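Local coordinates for putative periplasmic protein (Wolinella succinogenes, PDB 3KN3) that is a putative periplasmic solute-binding protein that binds glutathione and may serve an ABC-type tungstate transporter, at residues Lys95-Gly100 with Phe107-Lys112. Residues are numbered along the deposited sequence; the frame is centred on the assembly and turned at random.
Sequences KQKFTG and FKLIEK
Phe98 and Leu109 bring the short helix 93-98 and the longer helix 103-113 together, their CA atoms 8.6 Å apart, with side chains making most of the contact and Lys97 O the one backbone atom near Leu109 CD2. These are two consecutive helices, joined by a short loop, on one lobe of a periplasmic binding protein fold, where both pack against the lobe's mixed beta sheet, well away from the glutathione site. Phe98 and Leu109 carry the contact about equally. With CG anti to its own carbonyl carbon (chi1 -60°), the Phe98 ring reaches over to the second helix, and its far rim meets two neighbouring residues there. Leu109 arrives obliquely, setting CD2 3.7 Å from CE2 of Phe98. The Ile110 side chain crosses that of Phe98 at about a right angle, its CG1 lying 3.8 Å from CZ of Phe98. Phe98 and Ile110 also share Leu168 on strand 168-172, and Val192 of strand 190-193 touches the ring too, which ties the pair of helices to the sheet. Replacing Phe98 with an alanine would probably open a gap between the helices, leaving Leu109 CD2 and Ile110 CG1 without the ring they pack on. On one face of that ring sits Lys97, its CG offset toward the rim and also 4.2 Å from Leu109 CD2; the lysine's amine pairs with Glu113 in a salt bridge, adding a polar link between the same two helices. Gln96 O takes two donors from the same face of its plane: Thr99 N at 3.3 Å and Thr99 OG1 at 3.2 Å.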
ATOM      1  N   LYS A  95      19.157  14.302  -2.261  1.00 46.78           N
ATOM      2  CA  LYS A  95      18.135  14.687  -3.240  1.00 55.72           C
ATOM      3  C   LYS A  95      18.717  15.044  -4.604  1.00 54.08           C
ATOM      4  O   LYS A  95      18.296  14.483  -5.623  1.00 60.11           O
ATOM      5  CB  LYS A  95      17.200  15.781  -2.724  1.00 63.40           C
ATOM      6  CG  LYS A  95      17.887  16.973  -2.121  1.00 73.26           C
ATOM      7  CD  LYS A  95      16.852  18.031  -1.756  1.00 83.42           C
ATOM      8  CE  LYS A  95      16.208  17.773  -0.401  1.00 89.87           C
ATOM      9  NZ  LYS A  95      15.113  18.754  -0.119  1.00 90.89           N
ATOM     10  N   GLN A  96      19.687  15.954  -4.621  1.00 43.12           N
ATOM     11  CA  GLN A  96      20.418  16.274  -5.845  1.00 42.21           C
ATOM     12  C   GLN A  96      20.933  15.031  -6.559  1.00 39.10           C
ATOM     13  O   GLN A  96      20.862  14.935  -7.778  1.00 47.91           O
ATOM     14  CB  GLN A  96      21.583  17.222  -5.553  1.00 44.75           C
ATOM     15  CG  GLN A  96      21.145  18.639  -5.334  1.00 49.15           C
ATOM     16  CD  GLN A  96      20.093  19.053  -6.338  1.00 57.97           C
ATOM     17  OE1 GLN A  96      18.945  19.307  -5.976  1.00 60.61           O
ATOM     18  NE2 GLN A  96      20.470  19.090  -7.613  1.00 60.38           N
ATOM     19  N   LYS A  97      21.425  14.075  -5.784  1.00 34.26           N
ATOM     20  CA  LYS A  97      22.027  12.854  -6.318  1.00 35.66           C
ATOM     21  C   LYS A  97      21.198  12.098  -7.371  1.00 36.69           C
ATOM     22  O   LYS A  97      21.759  11.553  -8.327  1.00 33.49           O
ATOM     23  CB  LYS A  97      22.367  11.906  -5.165  1.00 33.63           C
ATOM     24  CG  LYS A  97      23.325  10.799  -5.545  1.00 37.01           C
ATOM     25  CD  LYS A  97      23.617   9.928  -4.339  1.00 41.73           C
ATOM     26  CE  LYS A  97      24.882   9.114  -4.532  1.00 42.51           C
ATOM     27  NZ  LYS A  97      26.095   9.971  -4.598  1.00 44.63           N
ATOM     28  N   PHE A  98      19.877  12.063  -7.179  1.00 35.42           N
ATOM     29  CA  PHE A  98      18.983  11.257  -8.005  1.00 31.28           C
ATOM     30  C   PHE A  98      18.067  12.073  -8.911  1.00 34.07           C
ATOM     31  O   PHE A  98      17.229  11.509  -9.616  1.00 35.51           O
ATOM     32  CB  PHE A  98      18.125  10.344  -7.129  1.00 29.59           C
ATOM     33  CG  PHE A  98      18.922   9.377  -6.298  1.00 38.00           C
ATOM     34  CD1 PHE A  98      18.738   9.305  -4.918  1.00 39.22           C
ATOM     35  CD2 PHE A  98      19.864   8.544  -6.888  1.00 33.44           C
ATOM     36  CE1 PHE A  98      19.477   8.408  -4.146  1.00 38.51           C
ATOM     37  CE2 PHE A  98      20.607   7.650  -6.118  1.00 35.03           C
ATOM     38  CZ  PHE A  98      20.410   7.580  -4.748  1.00 34.77           C
ATOM     39  N   THR A  99      18.217  13.393  -8.914  1.00 34.01           N
ATOM     40  CA  THR A  99      17.289  14.220  -9.682  1.00 35.83           C
ATOM     41  C   THR A  99      17.184  13.763 -11.151  1.00 35.31           C
ATOM     42  O   THR A  99      18.191  13.500 -11.817  1.00 28.06           O
ATOM     43  CB  THR A  99      17.634  15.718  -9.604  1.00 36.78           C
ATOM     44  OG1 THR A  99      18.952  15.919 -10.107  1.00 39.90           O
ATOM     45  CG2 THR A  99      17.576  16.204  -8.164  1.00 36.39           C
ATOM     46  N   GLY A 100      15.950  13.644 -11.636  1.00 29.80           N
ATOM     47  CA  GLY A 100      15.718  13.211 -12.999  1.00 29.36           C
ATOM     48  C   GLY A 100      15.738  11.704 -13.182  1.00 30.75           C
ATOM     49  O   GLY A 100      15.385  11.212 -14.241  1.00 34.49           O
ATOM     50  N   PHE A 107      18.530   2.948  -7.945  1.00 20.42           N
ATOM     51  CA  PHE A 107      18.961   1.726  -7.283  1.00 28.74           C
ATOM     52  C   PHE A 107      20.281   1.184  -7.842  1.00 36.79           C
ATOM     53  O   PHE A 107      21.157   0.782  -7.075  1.00 35.12           O
ATOM     54  CB  PHE A 107      17.871   0.655  -7.297  1.00 20.20           C
ATOM     55  CG  PHE A 107      16.832   0.840  -6.232  1.00 26.12           C
ATOM     56  CD1 PHE A 107      16.561   2.106  -5.724  1.00 26.93           C
ATOM     57  CD2 PHE A 107      16.100  -0.241  -5.761  1.00 23.77           C
ATOM     58  CE1 PHE A 107      15.601   2.286  -4.764  1.00 27.08           C
ATOM     59  CE2 PHE A 107      15.113  -0.069  -4.806  1.00 20.84           C
ATOM     60  CZ  PHE A 107      14.875   1.192  -4.289  1.00 28.38           C
ATOM     61  N   LYS A 108      20.426   1.186  -9.166  1.00 36.55           N
ATOM     62  CA  LYS A 108      21.704   0.842  -9.797  1.00 33.48           C
ATOM     63  C   LYS A 108      22.829   1.704  -9.246  1.00 30.56           C
ATOM     64  O   LYS A 108      23.927   1.216  -8.993  1.00 34.83           O
ATOM     65  CB  LYS A 108      21.624   1.014 -11.316  1.00 38.55           C
ATOM     66  CG  LYS A 108      21.366  -0.281 -12.069  1.00 47.58           C
ATOM     67  CD  LYS A 108      20.380  -0.104 -13.225  1.00 53.96           C
ATOM     68  CE  LYS A 108      19.989  -1.455 -13.835  1.00 59.68           C
ATOM     69  NZ  LYS A 108      18.658  -1.422 -14.528  1.00 64.12           N
ATOM     70  N   LEU A 109      22.546   2.993  -9.073  1.00 25.58           N
ATOM     71  CA  LEU A 109      23.531   3.929  -8.571  1.00 32.40           C
ATOM     72  C   LEU A 109      23.886   3.605  -7.125  1.00 33.20           C
ATOM     73  O   LEU A 109      25.043   3.647  -6.732  1.00 34.53           O
ATOM     74  CB  LEU A 109      23.002   5.362  -8.661  1.00 32.16           C
ATOM     75  CG  LEU A 109      24.044   6.436  -8.321  1.00 34.18           C
ATOM     76  CD1 LEU A 109      25.299   6.228  -9.167  1.00 30.55           C
ATOM     77  CD2 LEU A 109      23.475   7.848  -8.513  1.00 27.58           C
ATOM     78  N   ILE A 110      22.862   3.307  -6.342  1.00 33.10           N
ATOM     79  CA  ILE A 110      23.014   2.910  -4.958  1.00 32.20           C
ATOM     80  C   ILE A 110      23.943   1.706  -4.860  1.00 32.09           C
ATOM     81  O   ILE A 110      24.864   1.684  -4.048  1.00 22.82           O
ATOM     82  CB  ILE A 110      21.641   2.585  -4.331  1.00 27.80           C
ATOM     83  CG1 ILE A 110      20.890   3.877  -4.020  1.00 24.77           C
ATOM     84  CG2 ILE A 110      21.794   1.775  -3.074  1.00 14.61           C
ATOM     85  CD1 ILE A 110      19.410   3.683  -3.744  1.00 23.69           C
ATOM     86  N   GLU A 111      23.715   0.717  -5.711  1.00 31.91           N
ATOM     87  CA  GLU A 111      24.585  -0.443  -5.737  1.00 36.85           C
ATOM     88  C   GLU A 111      26.011  -0.076  -6.135  1.00 38.42           C
ATOM     89  O   GLU A 111      26.970  -0.406  -5.433  1.00 35.85           O
ATOM     90  CB  GLU A 111      24.037  -1.497  -6.685  1.00 38.20           C
ATOM     91  CG  GLU A 111      24.778  -2.800  -6.587  1.00 41.17           C
ATOM     92  CD  GLU A 111      24.248  -3.826  -7.544  1.00 48.48           C
ATOM     93  OE1 GLU A 111      23.932  -3.438  -8.692  1.00 54.52           O
ATOM     94  OE2 GLU A 111      24.149  -5.013  -7.155  1.00 49.69           O
ATOM     95  N   LYS A 112      26.140   0.605  -7.268  1.00 36.08           N
ATOM     96  CA  LYS A 112      27.441   1.036  -7.775  1.00 38.46           C
ATOM     97  C   LYS A 112      28.252   1.783  -6.711  1.00 37.53           C
ATOM     98  O   LYS A 112      29.390   1.419  -6.415  1.00 35.92           O
ATOM     99  CB  LYS A 112      27.271   1.885  -9.049  1.00 43.89           C
ATOM    100  CG  LYS A 112      28.568   2.448  -9.635  1.00 53.16           C
ATOM    101  CD  LYS A 112      28.440   2.721 -11.142  1.00 61.98           C
ATOM    102  CE  LYS A 112      28.508   4.211 -11.488  1.00 66.34           C
ATOM    103  NZ  LYS A 112      29.901   4.736 -11.569  1.00 64.53           N
TER